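Local structure of possible substrate binding protein of ABC transporter system (Rhodopseudomonas palustris, 3N0X) at residues Y69-S83 against A93-A107. The protein probably binds a branched-chain amino acid or similar small substrate and delivers it to an ABC transporter for uptake into the cell. Numbering follows the deposited sequence. Where two conformers were deposited one is given.
Sequences YQDDGADIAIGTSSS and AEENKKILIVEPAVA
Ile99 O is gripped by two donors that reach it from opposite faces of its carbonyl plane: Tyr69 OH, 2.7 Å from Ile99 O and well above that plane, and the backbone N of Ala77. The phenol of helix 58-70 thus ties into the first rung of the parallel ladder between strands 76-79 and 100-102. Along this ladder Ile101 N gives Ala77 O a nearly straight bond (175°), Gly79 N follows to Ile101 O, and Glu103 N to Gly79 O. Lys98 CB sits over one face of the Tyr69 ring, offset toward the rim, 3.6 Å from the centroid in a CH-pi contact. With its chain extended beyond CG (chi2 -169°), Lys98 runs across the ring the opposite way to the tyrosine side chain and carries NZ to two carbonyls, Ala74 O at 2.8 Å and, in the carbonyl plane, Tyr69 O at 2.9 Å. Were Tyr69 an alanine, Ile99 O would probably lose its hydroxyl donor and a gap would be likely to open against the lysine chain. Farther out, Gln70 NE2 meets a lone pair of Asn96 OD1 at 2.8 Å. On the sheet face bearing Ile76, Ile99 and Ile101, Ile76 CD1 packs 3.7 Å from Ile99 CG2, under helices 283-302 and 307-314. Helix 58-70, the preceding crossover helix of this periplasmic binding protein fold, is thus tied to the beta-alpha-beta unit 76-102: the Lys98 amine bridges the helix end and the turn after it, while the Tyr69 hydroxyl binds the carbonyl where strand 100-102 begins, polar bonds beside an apolar core.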
# COMPACT_ATOMS: atom_id res chain seq x y z
N TYR A 69 17.09 12.50 13.81
CA TYR A 69 17.64 13.64 13.11
C TYR A 69 18.66 14.43 13.92
O TYR A 69 19.64 14.93 13.38
CB TYR A 69 16.52 14.57 12.71
CG TYR A 69 15.58 14.07 11.62
CD1 TYR A 69 16.04 13.35 10.50
CD2 TYR A 69 14.22 14.38 11.67
CE1 TYR A 69 15.15 12.95 9.50
CE2 TYR A 69 13.34 13.99 10.71
CZ TYR A 69 13.79 13.28 9.62
OH TYR A 69 12.89 12.91 8.66
N GLN A 70 18.39 14.57 15.21
CA GLN A 70 19.19 15.47 16.06
C GLN A 70 20.35 14.88 16.86
O GLN A 70 21.31 15.58 17.14
CB GLN A 70 18.30 16.09 17.13
CG GLN A 70 17.28 17.06 16.52
CD GLN A 70 16.15 17.43 17.46
OE1 GLN A 70 16.21 17.15 18.65
NE2 GLN A 70 15.11 18.05 16.92
N ASP A 71 20.19 13.65 17.34
CA ASP A 71 21.23 12.98 18.12
C ASP A 71 22.01 12.01 17.23
O ASP A 71 23.24 11.97 17.27
CB ASP A 71 20.63 12.17 19.28
CG ASP A 71 20.06 13.06 20.37
OD1 ASP A 71 19.41 14.08 20.03
OD2 ASP A 71 20.27 12.75 21.56
N ASP A 72 21.29 11.24 16.42
CA ASP A 72 21.93 10.25 15.55
C ASP A 72 22.47 10.88 14.29
O ASP A 72 23.22 10.24 13.57
CB ASP A 72 20.95 9.12 15.21
CG ASP A 72 20.46 8.38 16.44
OD1 ASP A 72 21.30 8.01 17.26
OD2 ASP A 72 19.24 8.18 16.61
N GLY A 73 22.07 12.10 13.98
CA GLY A 73 22.54 12.77 12.77
C GLY A 73 22.07 12.09 11.48
O GLY A 73 22.74 12.19 10.44
N ALA A 74 20.91 11.42 11.53
CA ALA A 74 20.39 10.79 10.31
C ALA A 74 20.23 11.80 9.18
O ALA A 74 19.77 12.93 9.38
CB ALA A 74 19.06 10.10 10.61
N ASP A 75 20.65 11.41 7.98
CA ASP A 75 20.53 12.25 6.81
C ASP A 75 19.11 12.24 6.26
O ASP A 75 18.70 13.18 5.57
CB ASP A 75 21.53 11.79 5.75
CG ASP A 75 22.99 11.89 6.25
OD1 ASP A 75 23.35 12.96 6.78
OD2 ASP A 75 23.75 10.90 6.17
N ILE A 76 18.38 11.16 6.52
CA ILE A 76 17.07 10.93 5.95
C ILE A 76 16.43 9.84 6.80
O ILE A 76 17.12 9.07 7.46
CB ILE A 76 17.20 10.54 4.45
CG1 ILE A 76 15.83 10.53 3.75
CG2 ILE A 76 17.93 9.22 4.28
CD1 ILE A 76 15.92 10.69 2.22
N ALA A 77 15.10 9.85 6.87
CA ALA A 77 14.39 8.83 7.62
C ALA A 77 13.32 8.20 6.76
O ALA A 77 12.82 8.81 5.80
CB ALA A 77 13.74 9.45 8.88
N ILE A 78 12.98 6.97 7.14
CA ILE A 78 11.89 6.19 6.54
C ILE A 78 11.00 5.75 7.67
O ILE A 78 11.51 5.28 8.68
CB ILE A 78 12.45 4.93 5.82
CG1 ILE A 78 13.45 5.31 4.72
CG2 ILE A 78 11.31 4.06 5.24
CD1 ILE A 78 14.34 4.10 4.24
N GLY A 79 9.68 5.92 7.55
CA GLY A 79 8.76 5.44 8.58
C GLY A 79 7.33 5.77 8.23
O GLY A 79 7.08 6.47 7.23
N THR A 80 6.35 5.27 8.97
CA THR A 80 6.47 4.25 10.01
C THR A 80 5.28 3.32 9.81
O THR A 80 4.52 3.47 8.82
CB THR A 80 6.50 4.88 11.44
OG1 THR A 80 6.66 3.83 12.41
CG2 THR A 80 5.28 5.68 11.74
N SER A 81 5.13 2.32 10.68
CA SER A 81 4.17 1.25 10.41
C SER A 81 2.73 1.72 10.53
O SER A 81 1.86 1.32 9.77
CB SER A 81 4.41 0.06 11.34
OG SER A 81 5.80 -0.22 11.48
N SER A 82 2.47 2.56 11.52
CA SER A 82 1.13 3.09 11.82
C SER A 82 0.90 4.43 11.16
O SER A 82 1.74 5.31 11.31
CB SER A 82 0.99 3.26 13.34
OG SER A 82 -0.04 4.15 13.69
N SER A 83 -0.21 4.58 10.43
CA SER A 83 -0.56 5.89 9.85
C SER A 83 -0.72 6.99 10.88
O SER A 83 -0.32 8.14 10.63
CB SER A 83 -1.84 5.84 9.04
OG SER A 83 -1.64 5.14 7.83
N ALA A 93 9.71 16.31 10.60
CA ALA A 93 10.53 16.46 9.41
C ALA A 93 10.71 17.92 9.04
O ALA A 93 11.83 18.38 8.79
CB ALA A 93 9.93 15.66 8.23
N GLU A 94 9.61 18.68 9.05
CA GLU A 94 9.68 20.09 8.72
C GLU A 94 10.51 20.85 9.76
O GLU A 94 11.32 21.70 9.39
CB GLU A 94 8.27 20.71 8.60
CG GLU A 94 8.29 22.20 8.29
CD GLU A 94 6.89 22.81 8.09
OE1 GLU A 94 6.09 22.25 7.33
OE2 GLU A 94 6.61 23.88 8.66
N GLU A 95 10.31 20.56 11.05
CA GLU A 95 11.05 21.27 12.11
C GLU A 95 12.57 21.11 11.98
O GLU A 95 13.32 22.04 12.18
CB GLU A 95 10.58 20.82 13.50
CG GLU A 95 11.35 21.43 14.69
N ASN A 96 12.99 19.89 11.64
CA ASN A 96 14.40 19.56 11.48
C ASN A 96 14.97 19.77 10.08
O ASN A 96 16.17 19.59 9.89
CB ASN A 96 14.60 18.12 11.92
CG ASN A 96 14.43 17.98 13.40
OD1 ASN A 96 15.35 18.33 14.15
ND2 ASN A 96 13.24 17.58 13.86
N LYS A 97 14.11 20.15 9.13
CA LYS A 97 14.49 20.36 7.73
C LYS A 97 15.21 19.13 7.17
O LYS A 97 16.27 19.23 6.57
CB LYS A 97 15.30 21.64 7.52
CG LYS A 97 14.53 22.91 7.84
CD LYS A 97 15.35 24.15 7.54
CE LYS A 97 14.57 25.43 7.85
NZ LYS A 97 15.40 26.62 7.47
N LYS A 98 14.59 17.98 7.39
CA LYS A 98 15.08 16.70 6.89
C LYS A 98 13.92 15.92 6.28
O LYS A 98 12.77 16.06 6.68
CB LYS A 98 15.82 15.94 8.01
CG LYS A 98 17.22 16.51 8.34
CD LYS A 98 18.02 15.58 9.24
CE LYS A 98 19.46 16.07 9.50
NZ LYS A 98 20.16 15.36 10.61
N ILE A 99 14.23 15.10 5.29
CA ILE A 99 13.22 14.33 4.59
C ILE A 99 12.76 13.13 5.41
O ILE A 99 13.56 12.45 6.07
CB ILE A 99 13.75 13.90 3.22
CG1 ILE A 99 13.83 15.14 2.29
CG2 ILE A 99 12.86 12.81 2.60
CD1 ILE A 99 14.69 14.89 1.11
N LEU A 100 11.46 12.85 5.32
CA LEU A 100 10.87 11.62 5.79
C LEU A 100 10.22 10.94 4.58
O LEU A 100 9.35 11.53 3.93
CB LEU A 100 9.83 11.90 6.85
CG LEU A 100 9.04 10.68 7.35
CD1 LEU A 100 9.91 9.62 8.03
CD2 LEU A 100 7.92 11.11 8.28
N ILE A 101 10.66 9.72 4.29
CA ILE A 101 10.05 8.89 3.24
C ILE A 101 9.06 8.00 3.97
O ILE A 101 9.42 7.18 4.83
CB ILE A 101 11.07 8.02 2.48
CG1 ILE A 101 12.02 8.93 1.65
CG2 ILE A 101 10.32 7.02 1.59
CD1 ILE A 101 13.25 8.17 1.11
N VAL A 102 7.79 8.18 3.66
CA VAL A 102 6.74 7.46 4.36
C VAL A 102 6.56 6.08 3.75
O VAL A 102 6.33 5.93 2.54
CB VAL A 102 5.42 8.25 4.40
CG1 VAL A 102 4.30 7.38 5.09
CG2 VAL A 102 5.66 9.60 5.15
N GLU A 103 6.68 5.08 4.64
CA GLU A 103 6.65 3.67 4.27
C GLU A 103 6.53 2.88 5.55
O GLU A 103 7.41 2.99 6.40
CB GLU A 103 7.98 3.29 3.57
CG GLU A 103 8.12 1.82 3.26
CD GLU A 103 7.08 1.32 2.28
OE1 GLU A 103 6.93 1.91 1.16
OE2 GLU A 103 6.47 0.27 2.62
N PRO A 104 5.50 2.03 5.68
CA PRO A 104 4.40 1.70 4.76
C PRO A 104 3.11 2.50 4.87
O PRO A 104 2.22 2.26 4.06
CB PRO A 104 4.06 0.26 5.15
CG PRO A 104 4.34 0.23 6.61
CD PRO A 104 5.59 1.09 6.80
N ALA A 105 3.02 3.41 5.82
CA ALA A 105 1.73 4.08 6.16
C ALA A 105 0.98 4.57 4.93
O ALA A 105 1.52 5.35 4.14
CB ALA A 105 1.94 5.20 7.13
N VAL A 106 -0.30 4.20 4.85
CA VAL A 106 -1.14 4.44 3.67
C VAL A 106 -2.06 5.67 3.74
O VAL A 106 -2.63 6.04 2.74
CB VAL A 106 -2.08 3.21 3.38
CG1 VAL A 106 -1.26 1.94 3.18
CG2 VAL A 106 -3.12 3.03 4.52
N ALA A 107 -2.22 6.30 4.89
CA ALA A 107 -3.26 7.33 5.05
C ALA A 107 -3.16 8.41 3.99
O ALA A 107 -2.09 8.99 3.78
CB ALA A 107 -3.21 7.95 6.43
O HOH W 1 16.96 15.08 4.31